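Local atomic coordinates of mandelate racemase/muconate lactonizing enzyme family protein (Roseovarius nubinhibens ISM, PDB entry 3U4F), a protein that binds magnesium in the barrel of an enolase-superfamily fold and may act as a hydro-lyase, as assigned to relatives in the mandelate racemase group. Residues A201-P212 with F227-W237; S246-E257 with A273-Y283. One frame throughout, in Å; residues are numbered along the deposited sequence.

Contacts 1 and 2 follow one another along the chain, contact 1 closing before contact 2 opens, and their centres lie about 9 Å apart on the same side of the chain's centre. Each joins two parallel strands of a beta-alpha-beta unit in the TIM barrel: 201-205 with 229-231 in contact 1, 253-255 with 276-277 in contact 2. Strands 229-231 and 253-255 are themselves neighbours, so the two contacts form one continuous run of barrel wall. The C-terminal ends of strands 201-205, 229-231 and 253-255 converge on one magnesium ion, bound by Asp205, Glu231 and, just beyond the last strand, Glu257, alongside a water and two guanidine nitrogens.

Contact 1 (A201-P212 with F227-W237); sequences ALLIDANSCYAP and FSHFEEPCPYW. With MG (magnesium ion), chain E; GAI (guanidine), chain F.
Asp205 and Glu231 bind the same magnesium ion through OD2 and OE2, each 2.1 Å from the metal. Both side chains leave opposite their backbone N (chi1 -168° and 178°), which carries the two carboxylates to the ion. These two oxygens are 2.9 Å apart, a closeness that the shared cation probably makes tolerable, and the carboxylate planes are turned 35° from each other. The other oxygen of Glu231, OE1, takes a nearly straight bond from His229 NE2, lying close to the imidazole plane, and also pairs with Lys167; together these should fix the rotation of the carboxylate. Asp205 OD1 closes an Asx turn by accepting from Asn207 N. Beyond the strands, the hydroxyl of Ser208 does double duty: OG donates to Glu232 OE2 at 2.6 Å, on its anti side, and accepts from Tyr236 N at 3.0 Å. Backbone bonds in parallel register join the strands, among them Ala206 N to Glu231 O.

Packing occupies both faces of the sheet. Leu203 CD2 sits over the centre of the His229 ring, on the same face as the metal ligands. On the other, Ile204 CG2 meets Phe230 CD1 at 3.8 Å. At the start of the pair, Leu202 CB lies squarely over one face of the Phe227 ring, 3.6 Å from its centroid. An alanine replacing Phe227 would probably open a gap beside Leu202. Strand 165-169 also borders 201-205, while helix 212-224, the crossover of this unit, packs on Ile204 and Phe230, and helix 184-196 touches Leu202 and Phe227.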
loop_
_atom_site.group_PDB
_atom_site.type_symbol
_atom_site.label_atom_id
_atom_site.label_comp_id
_atom_site.label_asym_id
_atom_site.label_seq_id
_atom_site.Cartn_x
_atom_site.Cartn_y
_atom_site.Cartn_z
ATOM N N ALA A 201 -19.128 22.698 19.621
ATOM C CA ALA A 201 -19.036 22.040 18.318
ATOM C C ALA A 201 -18.951 20.528 18.544
ATOM O O ALA A 201 -18.139 20.029 19.365
ATOM C CB ALA A 201 -17.839 22.540 17.536
ATOM N N LEU A 202 -19.812 19.788 17.850
ATOM C CA LEU A 202 -19.825 18.345 18.010
ATOM C C LEU A 202 -19.514 17.655 16.679
ATOM O O LEU A 202 -20.112 17.964 15.647
ATOM C CB LEU A 202 -21.159 17.855 18.576
ATOM C CG LEU A 202 -21.562 18.359 19.979
ATOM C CD1 LEU A 202 -23.006 17.906 20.316
ATOM C CD2 LEU A 202 -20.558 17.918 21.083
ATOM N N LEU A 203 -18.554 16.731 16.740
ATOM C CA LEU A 203 -18.049 16.015 15.567
ATOM C C LEU A 203 -18.261 14.525 15.812
ATOM O O LEU A 203 -18.317 14.086 16.956
ATOM C CB LEU A 203 -16.529 16.258 15.425
ATOM C CG LEU A 203 -15.926 17.649 15.257
ATOM C CD1 LEU A 203 -15.924 18.477 16.543
ATOM C CD2 LEU A 203 -14.433 17.485 14.751
ATOM N N ILE A 204 -18.356 13.733 14.753
ATOM C CA ILE A 204 -18.472 12.291 14.944
ATOM C C ILE A 204 -17.682 11.615 13.846
ATOM O O ILE A 204 -17.477 12.189 12.767
ATOM C CB ILE A 204 -19.975 11.810 14.961
ATOM C CG1 ILE A 204 -20.131 10.435 15.648
ATOM C CG2 ILE A 204 -20.592 11.856 13.565
ATOM C CD1 ILE A 204 -21.578 10.213 16.217
ATOM N N ASP A 205 -17.268 10.383 14.105
ATOM C CA ASP A 205 -16.437 9.667 13.148
ATOM C C ASP A 205 -16.972 8.227 13.122
ATOM O O ASP A 205 -17.048 7.585 14.162
ATOM C CB ASP A 205 -15.000 9.708 13.666
ATOM C CG ASP A 205 -13.965 9.252 12.637
ATOM O OD1 ASP A 205 -14.302 8.463 11.739
ATOM O OD2 ASP A 205 -12.789 9.708 12.740
ATOM N N ALA A 206 -17.341 7.755 11.932
ATOM C CA ALA A 206 -17.940 6.418 11.742
ATOM C C ALA A 206 -16.920 5.374 11.325
ATOM O O ALA A 206 -17.246 4.194 11.135
ATOM C CB ALA A 206 -19.071 6.493 10.700
ATOM N N ASN A 207 -15.683 5.806 11.141
ATOM C CA ASN A 207 -14.595 4.895 10.721
ATOM C C ASN A 207 -15.018 3.808 9.747
ATOM O O ASN A 207 -14.822 2.594 10.010
ATOM C CB ASN A 207 -13.932 4.274 11.949
ATOM C CG ASN A 207 -13.183 5.299 12.786
ATOM O OD1 ASN A 207 -12.033 5.676 12.477
ATOM N ND2 ASN A 207 -13.819 5.748 13.837
ATOM N N SER A 208 -15.583 4.234 8.622
ATOM C CA SER A 208 -15.839 3.331 7.467
ATOM C C SER A 208 -16.951 2.322 7.657
ATOM O O SER A 208 -16.999 1.301 6.964
ATOM C CB SER A 208 -14.544 2.596 7.041
ATOM O OG SER A 208 -13.658 3.465 6.347
ATOM N N CYS A 209 -17.866 2.601 8.578
ATOM C CA CYS A 209 -18.891 1.617 8.951
ATOM C C CYS A 209 -20.008 1.430 7.927
ATOM O O CYS A 209 -20.384 0.294 7.618
ATOM C CB CYS A 209 -19.523 2.043 10.272
ATOM S SG CYS A 209 -20.681 0.816 10.923
ATOM N N TYR A 210 -20.529 2.541 7.377
ATOM C CA TYR A 210 -21.867 2.519 6.778
ATOM C C TYR A 210 -21.967 2.401 5.261
ATOM O O TYR A 210 -21.131 2.925 4.533
ATOM C CB TYR A 210 -22.612 3.768 7.228
ATOM C CG TYR A 210 -22.830 3.830 8.723
ATOM C CD1 TYR A 210 -23.714 2.952 9.351
ATOM C CD2 TYR A 210 -22.160 4.769 9.513
ATOM C CE1 TYR A 210 -23.947 3.027 10.748
ATOM C CE2 TYR A 210 -22.370 4.845 10.881
ATOM C CZ TYR A 210 -23.267 3.982 11.494
ATOM O OH TYR A 210 -23.481 4.066 12.844
ATOM N N ALA A 211 -23.027 1.756 4.767
ATOM C CA ALA A 211 -23.413 1.982 3.372
ATOM C C ALA A 211 -24.005 3.402 3.251
ATOM O O ALA A 211 -24.452 3.961 4.254
ATOM C CB ALA A 211 -24.441 0.932 2.930
ATOM N N PRO A 212 -24.017 3.987 2.029
ATOM C CA PRO A 212 -24.453 5.391 1.904
ATOM C C PRO A 212 -25.856 5.697 2.472
ATOM O O PRO A 212 -26.024 6.691 3.168
ATOM C CB PRO A 212 -24.433 5.632 0.398
ATOM C CG PRO A 212 -23.444 4.617 -0.157
ATOM C CD PRO A 212 -23.517 3.435 0.750
ATOM N N PHE A 227 -24.772 18.605 15.000
ATOM C CA PHE A 227 -23.385 18.217 14.697
ATOM C C PHE A 227 -22.868 18.950 13.456
ATOM O O PHE A 227 -23.640 19.325 12.552
ATOM C CB PHE A 227 -23.240 16.700 14.532
ATOM C CG PHE A 227 -23.126 15.941 15.824
ATOM C CD1 PHE A 227 -24.175 15.938 16.775
ATOM C CD2 PHE A 227 -21.988 15.167 16.076
ATOM C CE1 PHE A 227 -24.077 15.178 17.958
ATOM C CE2 PHE A 227 -21.867 14.418 17.254
ATOM C CZ PHE A 227 -22.914 14.417 18.195
ATOM N N SER A 228 -21.552 19.164 13.391
ATOM C CA SER A 228 -20.985 19.964 12.312
ATOM C C SER A 228 -19.900 19.276 11.471
ATOM O O SER A 228 -19.306 19.919 10.584
ATOM C CB SER A 228 -20.449 21.299 12.860
ATOM O OG SER A 228 -19.657 21.053 14.028
ATOM N N HIS A 229 -19.690 17.970 11.710
ATOM C CA HIS A 229 -18.550 17.253 11.106
ATOM C C HIS A 229 -18.891 15.757 11.183
ATOM O O HIS A 229 -19.096 15.223 12.274
ATOM C CB HIS A 229 -17.298 17.621 11.940
ATOM C CG HIS A 229 -16.053 16.849 11.618
ATOM N ND1 HIS A 229 -14.899 17.463 11.176
ATOM C CD2 HIS A 229 -15.759 15.531 11.726
ATOM C CE1 HIS A 229 -13.947 16.557 11.019
ATOM N NE2 HIS A 229 -14.445 15.376 11.347
ATOM N N PHE A 230 -18.957 15.110 10.030
ATOM C CA PHE A 230 -19.329 13.688 9.920
ATOM C C PHE A 230 -18.209 13.011 9.132
ATOM O O PHE A 230 -18.113 13.128 7.895
ATOM C CB PHE A 230 -20.675 13.622 9.174
ATOM C CG PHE A 230 -21.267 12.241 9.043
ATOM C CD1 PHE A 230 -20.834 11.183 9.826
ATOM C CD2 PHE A 230 -22.326 12.046 8.166
ATOM C CE1 PHE A 230 -21.434 9.909 9.709
ATOM C CE2 PHE A 230 -22.941 10.773 8.044
ATOM C CZ PHE A 230 -22.500 9.728 8.807
ATOM N N GLU A 231 -17.356 12.309 9.861
ATOM C CA GLU A 231 -16.124 11.789 9.313
ATOM C C GLU A 231 -16.243 10.320 8.900
ATOM O O GLU A 231 -16.796 9.524 9.628
ATOM C CB GLU A 231 -15.021 11.980 10.349
ATOM C CG GLU A 231 -13.664 11.443 9.933
ATOM C CD GLU A 231 -12.561 12.006 10.807
ATOM O OE1 GLU A 231 -12.814 13.046 11.491
ATOM O OE2 GLU A 231 -11.443 11.426 10.781
ATOM N N GLU A 232 -15.702 10.021 7.720
ATOM C CA GLU A 232 -15.533 8.675 7.176
ATOM C C GLU A 232 -16.822 7.860 7.282
ATOM O O GLU A 232 -16.838 6.810 7.882
ATOM C CB GLU A 232 -14.324 7.968 7.843
ATOM C CG GLU A 232 -13.765 6.772 7.060
ATOM C CD GLU A 232 -12.469 6.254 7.671
ATOM O OE1 GLU A 232 -11.580 7.104 7.886
ATOM O OE2 GLU A 232 -12.346 5.012 7.905
ATOM N N PRO A 233 -17.929 8.377 6.717
ATOM C CA PRO A 233 -19.230 7.687 6.904
ATOM C C PRO A 233 -19.227 6.282 6.314
ATOM O O PRO A 233 -19.863 5.365 6.862
ATOM C CB PRO A 233 -20.220 8.568 6.100
ATOM C CG PRO A 233 -19.354 9.402 5.159
ATOM C CD PRO A 233 -18.074 9.649 5.979
ATOM N N CYS A 234 -18.539 6.145 5.183
ATOM C CA CYS A 234 -18.516 4.917 4.389
ATOM C C CYS A 234 -17.085 4.369 4.259
ATOM O O CYS A 234 -16.108 5.116 4.389
ATOM C CB CYS A 234 -19.011 5.237 2.986
ATOM S SG CYS A 234 -20.731 5.879 2.921
ATOM N N PRO A 235 -16.950 3.092 3.904
ATOM C CA PRO A 235 -15.607 2.569 3.624
ATOM C C PRO A 235 -14.733 3.551 2.831
ATOM O O PRO A 235 -15.094 3.971 1.720
ATOM C CB PRO A 235 -15.902 1.297 2.805
ATOM C CG PRO A 235 -17.224 0.802 3.475
ATOM C CD PRO A 235 -18.006 2.097 3.589
ATOM N N TYR A 236 -13.585 3.915 3.401
ATOM C CA TYR A 236 -12.811 5.021 2.856
ATOM C C TYR A 236 -12.332 4.744 1.431
ATOM O O TYR A 236 -12.084 5.656 0.670
ATOM C CB TYR A 236 -11.635 5.351 3.791
ATOM C CG TYR A 236 -10.510 4.341 3.802
ATOM C CD1 TYR A 236 -9.548 4.337 2.771
ATOM C CD2 TYR A 236 -10.366 3.423 4.853
ATOM C CE1 TYR A 236 -8.484 3.416 2.770
ATOM C CE2 TYR A 236 -9.282 2.479 4.857
ATOM C CZ TYR A 236 -8.361 2.505 3.812
ATOM O OH TYR A 236 -7.263 1.638 3.794
ATOM N N TRP A 237 -12.202 3.464 1.088
ATOM C CA TRP A 237 -11.732 3.052 -0.229
ATOM C C TRP A 237 -12.831 3.086 -1.298
ATOM O O TRP A 237 -12.546 2.794 -2.470
ATOM C CB TRP A 237 -11.107 1.648 -0.155
ATOM C CG TRP A 237 -12.015 0.547 0.398
ATOM C CD1 TRP A 237 -12.750 -0.342 -0.324
ATOM C CD2 TRP A 237 -12.234 0.213 1.781
ATOM N NE1 TRP A 237 -13.444 -1.186 0.516
ATOM C CE2 TRP A 237 -13.121 -0.887 1.811
ATOM C CE3 TRP A 237 -11.738 0.712 2.987
ATOM C CZ2 TRP A 237 -13.560 -1.468 2.998
ATOM C CZ3 TRP A 237 -12.167 0.124 4.186
ATOM C CH2 TRP A 237 -13.078 -0.950 4.177
HETATM MG MG MG E . -11.007 9.554 11.582
HETATM C C GAI F . -9.795 9.595 13.851
HETATM N N1 GAI F . -9.233 9.678 15.029
HETATM N N2 GAI F . -10.133 8.413 13.224
HETATM N N3 GAI F . -10.033 10.709 13.138
HETATM O O HOH W 1 -21.515 21.317 15.950
HETATM O O HOH W 2 -11.971 8.220 10.469
#

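Contact 2 (S246-E257 with A273-Y283); sequences SEALDIDVTGGE and AVDVVQPDILY. With MG (magnesium ion), chain G; MG (magnesium ion), chain E; GAI (guanidine), chain F.
Thr254 and Val276 lie side by side and point the same way from adjacent parallel strands, with Thr254 CG2 3.6 Å from Val276 CB. The threonine's other branch meets Gln278, whose side chain crosses it obliquely: OG1 donates to Gln278 OE1 at 2.6 Å, arriving from well above the amide plane. With chi1 at 78°, OG1 stands between the backbone N and the carbonyl carbon, which turns it to the glutamine and sends CG2 to the valine. Gln278 NE2 in turn donates to Glu231, making this amide a second-shell link to the metal site.

At the other end, Asp275 turns its carboxylate back to the opposing strand. Its OD2 accepts from Val253 N on the anti lone pair, at 2.8 Å and 176°, while Asp275 N returns a bond to Val253 O. The carboxylate of Asp252 stands beside it, its plane turned 31° from that of Asp275. Asp275 also accepts from two waters bound to a second magnesium ion, which is held directly by the carbonyl oxygens of Ser246 and Leu249; the aspartate thus serves as an outer-shell ligand. Ser246 OG donates to Ala273 O at 2.7 Å.

Glu257 reaches the first magnesium ion through OE1, at 2.0 Å, and its OE2 forms a salt bridge with Lys94 of the second subunit. Glu257 O lies at the edge of the Tyr283 ring, 3.3 Å from its CD2. Strand 229-231 flanks 253-255, placing Thr254 against His229 and Glu231, while helix 262-270 covers Val274 and Val277 through Met268 and Trp265.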
loop_
_atom_site.group_PDB
_atom_site.type_symbol
_atom_site.label_atom_id
_atom_site.label_comp_id
_atom_site.label_asym_id
_atom_site.label_seq_id
_atom_site.Cartn_x
_atom_site.Cartn_y
_atom_site.Cartn_z
ATOM N N SER A 246 -21.971 12.957 0.982
ATOM C CA SER A 246 -21.702 14.409 0.862
ATOM C C SER A 246 -22.767 15.112 0.060
ATOM O O SER A 246 -23.245 16.176 0.458
ATOM C CB SER A 246 -20.365 14.672 0.134
ATOM O OG SER A 246 -19.345 14.272 0.998
ATOM N N GLU A 247 -23.125 14.540 -1.082
ATOM C CA GLU A 247 -24.144 15.190 -1.938
ATOM C C GLU A 247 -25.531 15.264 -1.303
ATOM O O GLU A 247 -26.265 16.234 -1.543
ATOM C CB GLU A 247 -24.200 14.569 -3.345
ATOM C CG GLU A 247 -22.986 14.903 -4.211
ATOM C CD GLU A 247 -22.944 14.102 -5.518
ATOM O OE1 GLU A 247 -23.331 12.908 -5.526
ATOM O OE2 GLU A 247 -22.521 14.664 -6.549
ATOM N N ALA A 248 -25.898 14.256 -0.508
ATOM C CA ALA A 248 -27.213 14.226 0.142
ATOM C C ALA A 248 -27.305 15.059 1.430
ATOM O O ALA A 248 -28.409 15.388 1.874
ATOM C CB ALA A 248 -27.659 12.761 0.420
ATOM N N LEU A 249 -26.169 15.378 2.046
ATOM C CA LEU A 249 -26.179 16.056 3.359
ATOM C C LEU A 249 -25.670 17.497 3.326
ATOM O O LEU A 249 -24.813 17.833 2.532
ATOM C CB LEU A 249 -25.367 15.282 4.395
ATOM C CG LEU A 249 -25.865 13.860 4.660
ATOM C CD1 LEU A 249 -24.862 13.110 5.568
ATOM C CD2 LEU A 249 -27.242 13.911 5.324
ATOM N N ASP A 250 -26.217 18.324 4.208
ATOM C CA ASP A 250 -25.693 19.658 4.452
ATOM C C ASP A 250 -24.515 19.635 5.430
ATOM O O ASP A 250 -23.625 20.472 5.303
ATOM C CB ASP A 250 -26.770 20.581 5.008
ATOM C CG ASP A 250 -27.890 20.820 4.022
ATOM O OD1 ASP A 250 -27.596 21.038 2.824
ATOM O OD2 ASP A 250 -29.051 20.784 4.460
ATOM N N ILE A 251 -24.520 18.728 6.405
ATOM C CA ILE A 251 -23.387 18.617 7.353
ATOM C C ILE A 251 -22.104 18.312 6.552
ATOM O O ILE A 251 -22.164 17.592 5.551
ATOM C CB ILE A 251 -23.666 17.558 8.464
ATOM C CG1 ILE A 251 -22.538 17.527 9.529
ATOM C CG2 ILE A 251 -24.009 16.176 7.840
ATOM C CD1 ILE A 251 -22.928 16.759 10.810
ATOM N N ASP A 252 -20.971 18.901 6.957
ATOM C CA ASP A 252 -19.674 18.593 6.348
ATOM C C ASP A 252 -19.379 17.113 6.538
ATOM O O ASP A 252 -19.442 16.598 7.672
ATOM C CB ASP A 252 -18.523 19.374 7.015
ATOM C CG ASP A 252 -18.422 20.825 6.553
ATOM O OD1 ASP A 252 -19.000 21.197 5.506
ATOM O OD2 ASP A 252 -17.729 21.593 7.251
ATOM N N VAL A 253 -19.051 16.462 5.432
ATOM C CA VAL A 253 -18.552 15.075 5.409
ATOM C C VAL A 253 -17.044 15.178 5.117
ATOM O O VAL A 253 -16.603 15.945 4.243
ATOM C CB VAL A 253 -19.278 14.225 4.336
ATOM C CG1 VAL A 253 -18.587 12.847 4.093
ATOM C CG2 VAL A 253 -20.769 14.027 4.704
ATOM N N THR A 254 -16.264 14.412 5.872
ATOM C CA THR A 254 -14.815 14.621 5.948
ATOM C C THR A 254 -14.131 13.262 5.823
ATOM O O THR A 254 -14.723 12.233 6.155
ATOM C CB THR A 254 -14.426 15.346 7.258
ATOM O OG1 THR A 254 -14.419 14.436 8.358
ATOM C CG2 THR A 254 -15.447 16.488 7.592
ATOM N N GLY A 255 -12.910 13.245 5.298
ATOM C CA GLY A 255 -12.150 11.997 5.317
ATOM C C GLY A 255 -10.792 12.130 4.668
ATOM O O GLY A 255 -10.425 13.215 4.187
ATOM N N GLY A 256 -10.062 11.007 4.675
ATOM C CA GLY A 256 -8.808 10.863 3.947
ATOM C C GLY A 256 -7.650 10.357 4.803
ATOM O O GLY A 256 -6.544 10.226 4.291
ATOM N N GLU A 257 -7.885 10.064 6.083
ATOM C CA GLU A 257 -6.780 9.731 6.973
ATOM C C GLU A 257 -5.979 8.511 6.537
ATOM O O GLU A 257 -4.777 8.484 6.787
ATOM C CB GLU A 257 -7.214 9.598 8.424
ATOM C CG GLU A 257 -8.064 8.363 8.722
ATOM C CD GLU A 257 -8.716 8.498 10.053
ATOM O OE1 GLU A 257 -9.434 9.519 10.270
ATOM O OE2 GLU A 257 -8.520 7.579 10.875
ATOM N N ALA A 273 -15.515 14.530 -3.294
ATOM C CA ALA A 273 -16.143 13.462 -2.580
ATOM C C ALA A 273 -16.359 13.839 -1.103
ATOM O O ALA A 273 -17.242 13.295 -0.458
ATOM C CB ALA A 273 -15.303 12.212 -2.689
ATOM N N VAL A 274 -15.520 14.734 -0.567
ATOM C CA VAL A 274 -15.660 15.199 0.805
ATOM C C VAL A 274 -15.639 16.739 0.837
ATOM O O VAL A 274 -15.164 17.377 -0.105
ATOM C CB VAL A 274 -14.545 14.657 1.774
ATOM C CG1 VAL A 274 -14.611 13.141 1.932
ATOM C CG2 VAL A 274 -13.159 15.054 1.286
ATOM N N ASP A 275 -16.132 17.295 1.942
ATOM C CA ASP A 275 -16.155 18.743 2.178
ATOM C C ASP A 275 -14.907 19.258 2.870
ATOM O O ASP A 275 -14.560 20.427 2.710
ATOM C CB ASP A 275 -17.379 19.096 3.012
ATOM C CG ASP A 275 -18.680 18.631 2.347
ATOM O OD1 ASP A 275 -19.020 19.148 1.240
ATOM O OD2 ASP A 275 -19.308 17.703 2.891
ATOM N N VAL A 276 -14.256 18.392 3.650
ATOM C CA VAL A 276 -13.021 18.730 4.371
ATOM C C VAL A 276 -12.061 17.541 4.161
ATOM O O VAL A 276 -12.466 16.400 4.347
ATOM C CB VAL A 276 -13.288 18.871 5.865
ATOM C CG1 VAL A 276 -11.994 19.216 6.631
ATOM C CG2 VAL A 276 -14.357 19.941 6.166
ATOM N N VAL A 277 -10.812 17.809 3.792
ATOM C CA VAL A 277 -9.840 16.725 3.623
ATOM C C VAL A 277 -9.013 16.502 4.897
ATOM O O VAL A 277 -8.674 17.459 5.613
ATOM C CB VAL A 277 -8.944 16.918 2.370
ATOM C CG1 VAL A 277 -9.811 17.054 1.115
ATOM C CG2 VAL A 277 -8.059 18.159 2.483
ATOM N N GLN A 278 -8.672 15.243 5.164
ATOM C CA GLN A 278 -8.056 14.889 6.439
ATOM C C GLN A 278 -6.825 13.975 6.263
ATOM O O GLN A 278 -6.794 12.893 6.792
ATOM C CB GLN A 278 -9.075 14.208 7.360
ATOM C CG GLN A 278 -10.256 15.112 7.653
ATOM C CD GLN A 278 -11.137 14.501 8.689
ATOM O OE1 GLN A 278 -11.912 13.611 8.374
ATOM N NE2 GLN A 278 -11.030 14.971 9.944
ATOM N N PRO A 279 -5.783 14.468 5.596
ATOM C CA PRO A 279 -4.531 13.679 5.536
ATOM C C PRO A 279 -3.924 13.456 6.945
ATOM O O PRO A 279 -4.166 14.243 7.868
ATOM C CB PRO A 279 -3.602 14.566 4.698
ATOM C CG PRO A 279 -4.125 15.963 4.901
ATOM C CD PRO A 279 -5.643 15.780 4.947
ATOM N N ASP A 280 -3.190 12.363 7.113
ATOM C CA ASP A 280 -2.391 12.162 8.325
ATOM C C ASP A 280 -0.996 12.392 7.791
ATOM O O ASP A 280 -0.597 11.746 6.822
ATOM C CB ASP A 280 -2.547 10.723 8.848
ATOM C CG ASP A 280 -1.644 10.423 10.052
ATOM O OD1 ASP A 280 -2.156 10.229 11.170
ATOM O OD2 ASP A 280 -0.404 10.367 9.864
ATOM N N ILE A 281 -0.270 13.324 8.389
ATOM C CA ILE A 281 1.032 13.722 7.862
ATOM C C ILE A 281 1.997 12.538 7.769
ATOM O O ILE A 281 2.773 12.450 6.810
ATOM C CB ILE A 281 1.637 14.826 8.723
ATOM C CG1 ILE A 281 0.831 16.130 8.573
ATOM C CG2 ILE A 281 3.115 15.065 8.372
ATOM C CD1 ILE A 281 1.347 17.236 9.653
ATOM N N LEU A 282 1.962 11.650 8.748
ATOM C CA LEU A 282 2.897 10.530 8.727
ATOM C C LEU A 282 2.433 9.330 7.886
ATOM O O LEU A 282 3.277 8.667 7.268
ATOM C CB LEU A 282 3.311 10.145 10.144
ATOM C CG LEU A 282 3.907 11.309 10.983
ATOM C CD1 LEU A 282 4.320 10.815 12.375
ATOM C CD2 LEU A 282 5.110 11.968 10.256
ATOM N N TYR A 283 1.127 9.060 7.823
ATOM C CA TYR A 283 0.611 8.041 6.884
ATOM C C TYR A 283 0.862 8.421 5.428
ATOM O O TYR A 283 1.154 7.573 4.588
ATOM C CB TYR A 283 -0.889 7.764 7.069
ATOM C CG TYR A 283 -1.300 7.105 8.399
ATOM C CD1 TYR A 283 -0.384 6.344 9.149
ATOM C CD2 TYR A 283 -2.620 7.203 8.873
ATOM C CE1 TYR A 283 -0.766 5.714 10.346
ATOM C CE2 TYR A 283 -3.008 6.598 10.111
ATOM C CZ TYR A 283 -2.061 5.863 10.838
ATOM O OH TYR A 283 -2.400 5.222 12.034
HETATM MG MG MG G . -23.070 17.995 1.411
HETATM MG MG MG E . -11.007 9.554 11.582
HETATM C C GAI F . -9.795 9.595 13.851
HETATM N N1 GAI F . -9.233 9.678 15.029
HETATM N N2 GAI F . -10.133 8.413 13.224
HETATM N N3 GAI F . -10.033 10.709 13.138
HETATM O O HOH W 3 -22.863 20.022 2.120
HETATM O O HOH W 4 -21.839 17.247 2.941
HETATM O O HOH W 5 -3.244 10.311 5.173
HETATM O O HOH W 6 -21.361 18.375 0.204
HETATM O O HOH W 2 -11.971 8.220 10.469
HETATM O O HOH W 7 -24.334 18.902 -0.108
#